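Free methionine-R-sulfoxide reductase (Saccharomyces cerevisiae, PDB 1F5M) catalyses the thioredoxin-linked reduction of free L-methionine (R)-S-oxide to methionine and helps protect yeast against oxidative stress. Local coordinates at residues Leu28-Trp42 and Phe165-Phe179. Residues are numbered along the deposited sequence; the frame is centred on the assembly and turned at random.
Sequences LLLSYEGLSDGQVNW and FLEKLAKLINKSCVF
Tyr-32 and Leu-29 are the knobs that lock helix 28-36 onto helix 165-176, which runs nearly parallel to it, 9° between the axes. Tyr-32 sits in a hole formed by Leu-169, Leu-172, Ile-173 and Ser-176. Its CG stands anti to the backbone N (chi1 174°), which points the ring at helix 165-176. Leu-169 CD1 lies 3.7 Å from Tyr-32 CG, off-centre to the ring. Ser-176 OG lies at the ring's edge, in its plane, and takes a very short hydrogen bond of 2.5 Å from Tyr-32 OH. Ser-176 OG in turn donates to Leu-172 O, so the phenol is tied through Ser-176 to a backbone carbonyl of helix 165-176. A phenylalanine here would probably leave Ser-176 OG without its donor and the ring without its polar tie to the partner helix. Leu-29 CD1 lies in the plane of the Phe-165 ring at its edge, 3.6 Å from Phe-165 CD2.

The parts beyond the helices are more open to solvent: Val-40, Val-178 and Phe-179 are exposed, and water bridges Trp-42 N and Val-178 O. Val-178 N bonds to Val-40 O at 3.2 Å. Val-40 and Val-178 lie side by side. The five-membered ring of Trp-42 forms an offset stack with Phe-179, planes at 28°.

Helix 42-59 lies against both segments, with Asn-45 touching Tyr-32 and Cys-177. Helix 160-176 packs Ala-170 onto strands 131-138 and 144-152 of the antiparallel GAF sheet, while helix 21-36 packs against helix 160-176.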
ATOM      1  N   LEU B  28     -17.633   1.810   4.092  1.00 28.87           N
ATOM      2  CA  LEU B  28     -16.189   1.727   4.262  1.00 26.48           C
ATOM      3  C   LEU B  28     -15.888   1.570   5.736  1.00 25.56           C
ATOM      4  O   LEU B  28     -15.082   0.725   6.102  1.00 25.10           O
ATOM      5  CB  LEU B  28     -15.483   2.976   3.704  1.00 25.07           C
ATOM      6  CG  LEU B  28     -13.952   2.981   3.782  1.00 24.03           C
ATOM      7  CD1 LEU B  28     -13.429   3.829   2.691  1.00 24.53           C
ATOM      8  CD2 LEU B  28     -13.451   3.493   5.129  1.00 24.07           C
ATOM      9  N   LEU B  29     -16.529   2.369   6.587  1.00 23.21           N
ATOM     10  CA  LEU B  29     -16.295   2.277   8.043  1.00 23.78           C
ATOM     11  C   LEU B  29     -16.612   0.856   8.526  1.00 25.74           C
ATOM     12  O   LEU B  29     -15.855   0.290   9.348  1.00 25.82           O
ATOM     13  CB  LEU B  29     -17.161   3.303   8.795  1.00 23.38           C
ATOM     14  CG  LEU B  29     -16.840   4.802   8.566  1.00 23.93           C
ATOM     15  CD1 LEU B  29     -17.829   5.630   9.371  1.00 23.52           C
ATOM     16  CD2 LEU B  29     -15.370   5.166   8.951  1.00 22.30           C
ATOM     17  N   LEU B  30     -17.709   0.269   8.013  1.00 25.90           N
ATOM     18  CA  LEU B  30     -18.106  -1.099   8.395  1.00 26.75           C
ATOM     19  C   LEU B  30     -17.088  -2.121   7.869  1.00 25.96           C
ATOM     20  O   LEU B  30     -16.757  -3.066   8.567  1.00 27.82           O
ATOM     21  CB  LEU B  30     -19.491  -1.443   7.853  1.00 28.59           C
ATOM     22  CG  LEU B  30     -20.614  -0.616   8.495  1.00 31.56           C
ATOM     23  CD1 LEU B  30     -21.956  -0.981   7.873  1.00 34.12           C
ATOM     24  CD2 LEU B  30     -20.614  -0.882  10.005  1.00 30.10           C
ATOM     25  N   SER B  31     -16.600  -1.940   6.642  1.00 23.86           N
ATOM     26  CA  SER B  31     -15.592  -2.865   6.110  1.00 22.79           C
ATOM     27  C   SER B  31     -14.291  -2.744   6.928  1.00 23.39           C
ATOM     28  O   SER B  31     -13.653  -3.730   7.236  1.00 24.54           O
ATOM     29  CB  SER B  31     -15.282  -2.562   4.640  1.00 20.74           C
ATOM     30  OG  SER B  31     -16.339  -2.933   3.752  1.00 23.60           O
ATOM     31  N   TYR B  32     -13.869  -1.532   7.259  1.00 23.53           N
ATOM     32  CA  TYR B  32     -12.637  -1.392   8.010  1.00 23.73           C
ATOM     33  C   TYR B  32     -12.752  -2.123   9.345  1.00 25.68           C
ATOM     34  O   TYR B  32     -11.822  -2.790   9.787  1.00 25.23           O
ATOM     35  CB  TYR B  32     -12.299   0.080   8.259  1.00 23.18           C
ATOM     36  CG  TYR B  32     -11.109   0.213   9.162  1.00 20.58           C
ATOM     37  CD1 TYR B  32      -9.833   0.119   8.646  1.00 20.90           C
ATOM     38  CD2 TYR B  32     -11.267   0.268  10.552  1.00 20.29           C
ATOM     39  CE1 TYR B  32      -8.741   0.064   9.452  1.00 18.98           C
ATOM     40  CE2 TYR B  32     -10.162   0.204  11.393  1.00 22.84           C
ATOM     41  CZ  TYR B  32      -8.896   0.095  10.815  1.00 20.32           C
ATOM     42  OH  TYR B  32      -7.789  -0.038  11.582  1.00 19.33           O
ATOM     43  N   GLU B  33     -13.901  -1.986   9.996  1.00 27.20           N
ATOM     44  CA  GLU B  33     -14.146  -2.634  11.279  1.00 27.45           C
ATOM     45  C   GLU B  33     -14.072  -4.165  11.132  1.00 25.80           C
ATOM     46  O   GLU B  33     -13.415  -4.851  11.903  1.00 25.05           O
ATOM     47  CB  GLU B  33     -15.529  -2.192  11.767  1.00 32.49           C
ATOM     48  CG  GLU B  33     -16.056  -2.843  13.051  1.00 39.23           C
ATOM     49  CD  GLU B  33     -17.435  -2.273  13.426  1.00 42.48           C
ATOM     50  OE1 GLU B  33     -17.538  -1.012  13.540  1.00 44.35           O
ATOM     51  OE2 GLU B  33     -18.392  -3.076  13.590  1.00 43.62           O
ATOM     52  N   GLY B  34     -14.742  -4.704  10.137  1.00 25.26           N
ATOM     53  CA  GLY B  34     -14.689  -6.134   9.962  1.00 28.02           C
ATOM     54  C   GLY B  34     -13.309  -6.641   9.542  1.00 28.94           C
ATOM     55  O   GLY B  34     -12.918  -7.733   9.945  1.00 29.05           O
ATOM     56  N   LEU B  35     -12.582  -5.867   8.728  1.00 27.52           N
ATOM     57  CA  LEU B  35     -11.257  -6.268   8.262  1.00 26.60           C
ATOM     58  C   LEU B  35     -10.188  -6.152   9.322  1.00 26.29           C
ATOM     59  O   LEU B  35      -9.194  -6.901   9.285  1.00 25.44           O
ATOM     60  CB  LEU B  35     -10.849  -5.430   7.043  1.00 23.33           C
ATOM     61  CG  LEU B  35     -11.644  -5.753   5.774  1.00 23.07           C
ATOM     62  CD1 LEU B  35     -11.466  -4.664   4.745  1.00 22.41           C
ATOM     63  CD2 LEU B  35     -11.185  -7.112   5.231  1.00 20.24           C
ATOM     64  N   SER B  36     -10.385  -5.240  10.273  1.00 26.69           N
ATOM     65  CA  SER B  36      -9.395  -4.998  11.341  1.00 27.80           C
ATOM     66  C   SER B  36      -9.677  -5.688  12.671  1.00 30.32           C
ATOM     67  O   SER B  36      -8.848  -5.654  13.604  1.00 29.83           O
ATOM     68  CB  SER B  36      -9.267  -3.490  11.590  1.00 29.48           C
ATOM     69  OG  SER B  36     -10.471  -2.968  12.158  1.00 31.40           O
ATOM     70  N   ASP B  37     -10.833  -6.328  12.769  1.00 33.36           N
ATOM     71  CA  ASP B  37     -11.187  -6.987  14.017  1.00 34.43           C
ATOM     72  C   ASP B  37     -10.178  -8.017  14.470  1.00 33.94           C
ATOM     73  O   ASP B  37      -9.778  -8.026  15.642  1.00 34.35           O
ATOM     74  CB  ASP B  37     -12.542  -7.678  13.929  1.00 36.87           C
ATOM     75  CG  ASP B  37     -12.873  -8.437  15.224  1.00 40.82           C
ATOM     76  OD1 ASP B  37     -12.851  -7.795  16.305  1.00 41.54           O
ATOM     77  OD2 ASP B  37     -13.122  -9.669  15.162  1.00 43.21           O
ATOM     78  N   GLY B  38      -9.763  -8.868  13.538  1.00 31.53           N
ATOM     79  CA  GLY B  38      -8.835  -9.934  13.854  1.00 30.63           C
ATOM     80  C   GLY B  38      -7.391  -9.693  14.280  1.00 30.57           C
ATOM     81  O   GLY B  38      -6.740 -10.652  14.700  1.00 28.57           O
ATOM     82  N   GLN B  39      -6.857  -8.475  14.156  1.00 28.17           N
ATOM     83  CA  GLN B  39      -5.472  -8.234  14.567  1.00 28.27           C
ATOM     84  C   GLN B  39      -5.234  -6.764  14.795  1.00 29.21           C
ATOM     85  O   GLN B  39      -5.928  -5.917  14.217  1.00 29.44           O
ATOM     86  CB  GLN B  39      -4.447  -8.791  13.547  1.00 27.66           C
ATOM     87  CG  GLN B  39      -4.521  -8.235  12.106  1.00 26.37           C
ATOM     88  CD  GLN B  39      -5.881  -8.433  11.469  1.00 27.57           C
ATOM     89  OE1 GLN B  39      -6.625  -7.461  11.236  1.00 29.91           O
ATOM     90  NE2 GLN B  39      -6.230  -9.677  11.184  1.00 24.67           N
ATOM     91  N   VAL B  40      -4.276  -6.463  15.673  1.00 27.70           N
ATOM     92  CA  VAL B  40      -3.955  -5.081  15.965  1.00 27.55           C
ATOM     93  C   VAL B  40      -2.791  -4.631  15.088  1.00 27.87           C
ATOM     94  O   VAL B  40      -2.456  -3.458  15.077  1.00 30.42           O
ATOM     95  CB  VAL B  40      -3.596  -4.870  17.475  1.00 27.61           C
ATOM     96  CG1 VAL B  40      -4.741  -5.418  18.370  1.00 28.95           C
ATOM     97  CG2 VAL B  40      -2.263  -5.552  17.816  1.00 29.84           C
ATOM     98  N   ASN B  41      -2.186  -5.555  14.340  1.00 27.86           N
ATOM     99  CA  ASN B  41      -1.060  -5.181  13.483  1.00 27.37           C
ATOM    100  C   ASN B  41      -1.398  -3.948  12.643  1.00 24.84           C
ATOM    101  O   ASN B  41      -2.283  -3.981  11.759  1.00 22.71           O
ATOM    102  CB  ASN B  41      -0.638  -6.341  12.572  1.00 25.11           C
ATOM    103  CG  ASN B  41       0.641  -6.024  11.828  1.00 25.93           C
ATOM    104  OD1 ASN B  41       0.628  -5.366  10.782  1.00 24.39           O
ATOM    105  ND2 ASN B  41       1.768  -6.449  12.395  1.00 26.04           N
ATOM    106  N   TRP B  42      -0.677  -2.866  12.875  1.00 25.81           N
ATOM    107  CA  TRP B  42      -1.057  -1.655  12.168  1.00 25.48           C
ATOM    108  C   TRP B  42      -0.744  -1.609  10.732  1.00 25.11           C
ATOM    109  O   TRP B  42      -1.454  -0.912   9.987  1.00 25.86           O
ATOM    110  CB  TRP B  42      -0.523  -0.390  12.834  1.00 24.17           C
ATOM    111  CG  TRP B  42       0.944  -0.173  12.733  1.00 25.96           C
ATOM    112  CD1 TRP B  42       1.874  -0.402  13.712  1.00 28.63           C
ATOM    113  CD2 TRP B  42       1.652   0.433  11.638  1.00 27.09           C
ATOM    114  NE1 TRP B  42       3.109   0.038  13.295  1.00 27.81           N
ATOM    115  CE2 TRP B  42       2.999   0.554  12.028  1.00 27.33           C
ATOM    116  CE3 TRP B  42       1.268   0.900  10.368  1.00 28.25           C
ATOM    117  CZ2 TRP B  42       3.976   1.119  11.198  1.00 27.46           C
ATOM    118  CZ3 TRP B  42       2.249   1.466   9.536  1.00 28.05           C
ATOM    119  CH2 TRP B  42       3.585   1.567   9.961  1.00 27.36           C
ATOM    120  N   PHE B 165     -16.143  11.844   7.825  1.00 23.73           N
ATOM    121  CA  PHE B 165     -15.941  10.390   7.726  1.00 26.86           C
ATOM    122  C   PHE B 165     -14.503   9.972   7.987  1.00 26.66           C
ATOM    123  O   PHE B 165     -14.260   8.915   8.597  1.00 28.28           O
ATOM    124  CB  PHE B 165     -16.400   9.829   6.367  1.00 30.60           C
ATOM    125  CG  PHE B 165     -17.898   9.472   6.322  1.00 37.82           C
ATOM    126  CD1 PHE B 165     -18.835  10.325   5.696  1.00 39.71           C
ATOM    127  CD2 PHE B 165     -18.378   8.299   6.943  1.00 39.48           C
ATOM    128  CE1 PHE B 165     -20.221  10.022   5.684  1.00 40.97           C
ATOM    129  CE2 PHE B 165     -19.780   7.971   6.948  1.00 40.27           C
ATOM    130  CZ  PHE B 165     -20.700   8.832   6.314  1.00 41.91           C
ATOM    131  N   LEU B 166     -13.527  10.764   7.547  1.00 24.27           N
ATOM    132  CA  LEU B 166     -12.154  10.327   7.772  1.00 22.89           C
ATOM    133  C   LEU B 166     -11.777  10.464   9.240  1.00 24.43           C
ATOM    134  O   LEU B 166     -10.912   9.721   9.720  1.00 23.09           O
ATOM    135  CB  LEU B 166     -11.172  11.100   6.909  1.00 22.28           C
ATOM    136  CG  LEU B 166     -11.280  10.838   5.418  1.00 20.80           C
ATOM    137  CD1 LEU B 166     -10.362  11.830   4.660  1.00 23.00           C
ATOM    138  CD2 LEU B 166     -10.849   9.421   5.111  1.00 20.11           C
ATOM    139  N   GLU B 167     -12.384  11.411   9.965  1.00 22.09           N
ATOM    140  CA  GLU B 167     -12.044  11.526  11.380  1.00 23.69           C
ATOM    141  C   GLU B 167     -12.677  10.364  12.131  1.00 23.65           C
ATOM    142  O   GLU B 167     -12.172   9.981  13.163  1.00 25.80           O
ATOM    143  CB  GLU B 167     -12.476  12.890  11.980  1.00 26.21           C
ATOM    144  CG  GLU B 167     -11.584  14.032  11.458  1.00 28.61           C
ATOM    145  CD  GLU B 167     -11.701  15.339  12.231  1.00 32.15           C
ATOM    146  OE1 GLU B 167     -12.737  15.542  12.900  1.00 29.81           O
ATOM    147  OE2 GLU B 167     -10.750  16.170  12.156  1.00 34.12           O
ATOM    148  N   LYS B 168     -13.770   9.792  11.628  1.00 23.10           N
ATOM    149  CA  LYS B 168     -14.377   8.646  12.311  1.00 24.87           C
ATOM    150  C   LYS B 168     -13.454   7.447  12.075  1.00 25.51           C
ATOM    151  O   LYS B 168     -13.215   6.633  12.979  1.00 24.42           O
ATOM    152  CB  LYS B 168     -15.718   8.291  11.715  1.00 26.14           C
ATOM    153  CG  LYS B 168     -16.874   9.180  12.164  1.00 28.31           C
ATOM    154  CD  LYS B 168     -18.119   8.916  11.288  1.00 30.87           C
ATOM    155  CE  LYS B 168     -19.280   9.798  11.751  1.00 32.54           C
ATOM    156  NZ  LYS B 168     -20.480   9.679  10.881  1.00 34.23           N
ATOM    157  N   LEU B 169     -12.926   7.384  10.856  1.00 21.20           N
ATOM    158  CA  LEU B 169     -12.039   6.298  10.466  1.00 21.28           C
ATOM    159  C   LEU B 169     -10.752   6.319  11.278  1.00 21.04           C
ATOM    160  O   LEU B 169     -10.220   5.266  11.626  1.00 23.31           O
ATOM    161  CB  LEU B 169     -11.691   6.391   8.974  1.00 20.04           C
ATOM    162  CG  LEU B 169     -10.719   5.299   8.449  1.00 20.03           C
ATOM    163  CD1 LEU B 169     -11.349   3.902   8.647  1.00 19.32           C
ATOM    164  CD2 LEU B 169     -10.452   5.540   6.952  1.00 21.81           C
ATOM    165  N   ALA B 170     -10.242   7.516  11.532  1.00 20.55           N
ATOM    166  CA  ALA B 170      -9.029   7.700  12.285  1.00 21.33           C
ATOM    167  C   ALA B 170      -9.258   7.184  13.705  1.00 24.08           C
ATOM    168  O   ALA B 170      -8.373   6.592  14.309  1.00 26.02           O
ATOM    169  CB  ALA B 170      -8.613   9.229  12.286  1.00 21.56           C
ATOM    170  N   LYS B 171     -10.445   7.418  14.248  1.00 25.87           N
ATOM    171  CA  LYS B 171     -10.730   6.935  15.601  1.00 26.63           C
ATOM    172  C   LYS B 171     -10.791   5.390  15.653  1.00 26.21           C
ATOM    173  O   LYS B 171     -10.349   4.765  16.630  1.00 25.90           O
ATOM    174  CB  LYS B 171     -12.036   7.556  16.107  1.00 25.80           C
ATOM    175  CG  LYS B 171     -11.894   9.021  16.466  1.00 28.01           C
ATOM    176  CD  LYS B 171     -13.239   9.597  16.867  1.00 30.92           C
ATOM    177  CE  LYS B 171     -13.122  11.093  17.167  1.00 34.83           C
ATOM    178  NZ  LYS B 171     -12.545  11.859  15.992  1.00 38.02           N
ATOM    179  N   LEU B 172     -11.297   4.794  14.584  1.00 24.49           N
ATOM    180  CA  LEU B 172     -11.419   3.343  14.489  1.00 25.51           C
ATOM    181  C   LEU B 172     -10.048   2.703  14.334  1.00 24.72           C
ATOM    182  O   LEU B 172      -9.829   1.532  14.735  1.00 26.06           O
ATOM    183  CB  LEU B 172     -12.300   2.937  13.282  1.00 23.67           C
ATOM    184  CG  LEU B 172     -13.804   3.146  13.333  1.00 24.82           C
ATOM    185  CD1 LEU B 172     -14.461   2.633  12.062  1.00 21.77           C
ATOM    186  CD2 LEU B 172     -14.363   2.433  14.546  1.00 27.50           C
ATOM    187  N   ILE B 173      -9.135   3.457  13.728  1.00 24.24           N
ATOM    188  CA  ILE B 173      -7.773   2.998  13.508  1.00 23.39           C
ATOM    189  C   ILE B 173      -7.079   3.027  14.862  1.00 26.22           C
ATOM    190  O   ILE B 173      -6.399   2.062  15.258  1.00 23.64           O
ATOM    191  CB  ILE B 173      -7.041   3.938  12.497  1.00 24.45           C
ATOM    192  CG1 ILE B 173      -7.470   3.560  11.075  1.00 21.05           C
ATOM    193  CG2 ILE B 173      -5.521   3.883  12.675  1.00 20.58           C
ATOM    194  CD1 ILE B 173      -6.962   4.470  10.003  1.00 23.25           C
ATOM    195  N   ASN B 174      -7.259   4.127  15.586  1.00 27.26           N
ATOM    196  CA  ASN B 174      -6.639   4.235  16.915  1.00 28.23           C
ATOM    197  C   ASN B 174      -7.060   3.086  17.853  1.00 29.11           C
ATOM    198  O   ASN B 174      -6.229   2.543  18.604  1.00 30.86           O
ATOM    199  CB  ASN B 174      -7.021   5.539  17.586  1.00 27.94           C
ATOM    200  CG  ASN B 174      -6.568   5.590  19.036  1.00 29.01           C
ATOM    201  OD1 ASN B 174      -7.382   5.815  19.937  1.00 30.32           O
ATOM    202  ND2 ASN B 174      -5.264   5.388  19.269  1.00 24.14           N
ATOM    203  N   LYS B 175      -8.348   2.737  17.827  1.00 29.74           N
ATOM    204  CA  LYS B 175      -8.868   1.683  18.702  1.00 30.45           C
ATOM    205  C   LYS B 175      -8.561   0.289  18.210  1.00 30.33           C
ATOM    206  O   LYS B 175      -8.640  -0.674  18.979  1.00 29.42           O
ATOM    207  CB  LYS B 175     -10.393   1.786  18.844  1.00 33.05           C
ATOM    208  CG  LYS B 175     -10.887   3.128  19.355  1.00 36.52           C
ATOM    209  CD  LYS B 175     -12.184   3.511  18.627  1.00 41.39           C
ATOM    210  CE  LYS B 175     -13.426   2.876  19.250  1.00 42.90           C
ATOM    211  NZ  LYS B 175     -13.731   3.510  20.593  1.00 44.28           N
ATOM    212  N   SER B 176      -8.245   0.161  16.925  1.00 28.67           N
ATOM    213  CA  SER B 176      -7.995  -1.151  16.351  1.00 27.47           C
ATOM    214  C   SER B 176      -6.532  -1.475  16.135  1.00 27.60           C
ATOM    215  O   SER B 176      -6.162  -2.641  15.917  1.00 27.84           O
ATOM    216  CB  SER B 176      -8.757  -1.281  15.010  1.00 28.89           C
ATOM    217  OG  SER B 176      -8.198  -0.466  13.988  1.00 25.57           O
ATOM    218  N   CYS B 177      -5.691  -0.460  16.166  1.00 27.49           N
ATOM    219  CA  CYS B 177      -4.286  -0.688  15.918  1.00 28.55           C
ATOM    220  C   CYS B 177      -3.442  -0.350  17.117  1.00 30.67           C
ATOM    221  O   CYS B 177      -3.805   0.479  17.959  1.00 34.18           O
ATOM    222  CB  CYS B 177      -3.798   0.163  14.747  1.00 23.70           C
ATOM    223  SG  CYS B 177      -4.698  -0.023  13.188  1.00 25.23           S
ATOM    224  N   VAL B 178      -2.297  -1.007  17.182  1.00 31.83           N
ATOM    225  CA  VAL B 178      -1.330  -0.760  18.224  1.00 32.34           C
ATOM    226  C   VAL B 178      -0.110  -0.227  17.468  1.00 32.87           C
ATOM    227  O   VAL B 178       0.535  -0.933  16.689  1.00 35.01           O
ATOM    228  CB  VAL B 178      -0.963  -2.043  18.981  1.00 32.53           C
ATOM    229  CG1 VAL B 178       0.272  -1.795  19.839  1.00 33.16           C
ATOM    230  CG2 VAL B 178      -2.120  -2.475  19.887  1.00 33.57           C
ATOM    231  N   PHE B 179       0.188   1.038  17.669  1.00 34.47           N
ATOM    232  CA  PHE B 179       1.332   1.642  17.009  1.00 34.98           C
ATOM    233  C   PHE B 179       2.580   1.548  17.896  1.00 38.47           C
ATOM    234  O   PHE B 179       3.692   1.360  17.339  1.00 40.20           O
ATOM    235  CB  PHE B 179       1.010   3.096  16.691  1.00 31.94           C
ATOM    236  CG  PHE B 179       0.029   3.251  15.585  1.00 30.51           C
ATOM    237  CD1 PHE B 179      -1.328   3.389  15.852  1.00 30.15           C
ATOM    238  CD2 PHE B 179       0.457   3.210  14.262  1.00 29.73           C
ATOM    239  CE1 PHE B 179      -2.252   3.486  14.810  1.00 30.56           C
ATOM    240  CE2 PHE B 179      -0.464   3.306  13.202  1.00 29.33           C
ATOM    241  CZ  PHE B 179      -1.811   3.444  13.472  1.00 27.55           C
TER
HETATM  242  O   HOH W   1      -7.743  -4.773  15.957  1.00 38.77           O
HETATM  243  O   HOH W   2       1.076  -3.455  15.322  1.00 28.23           O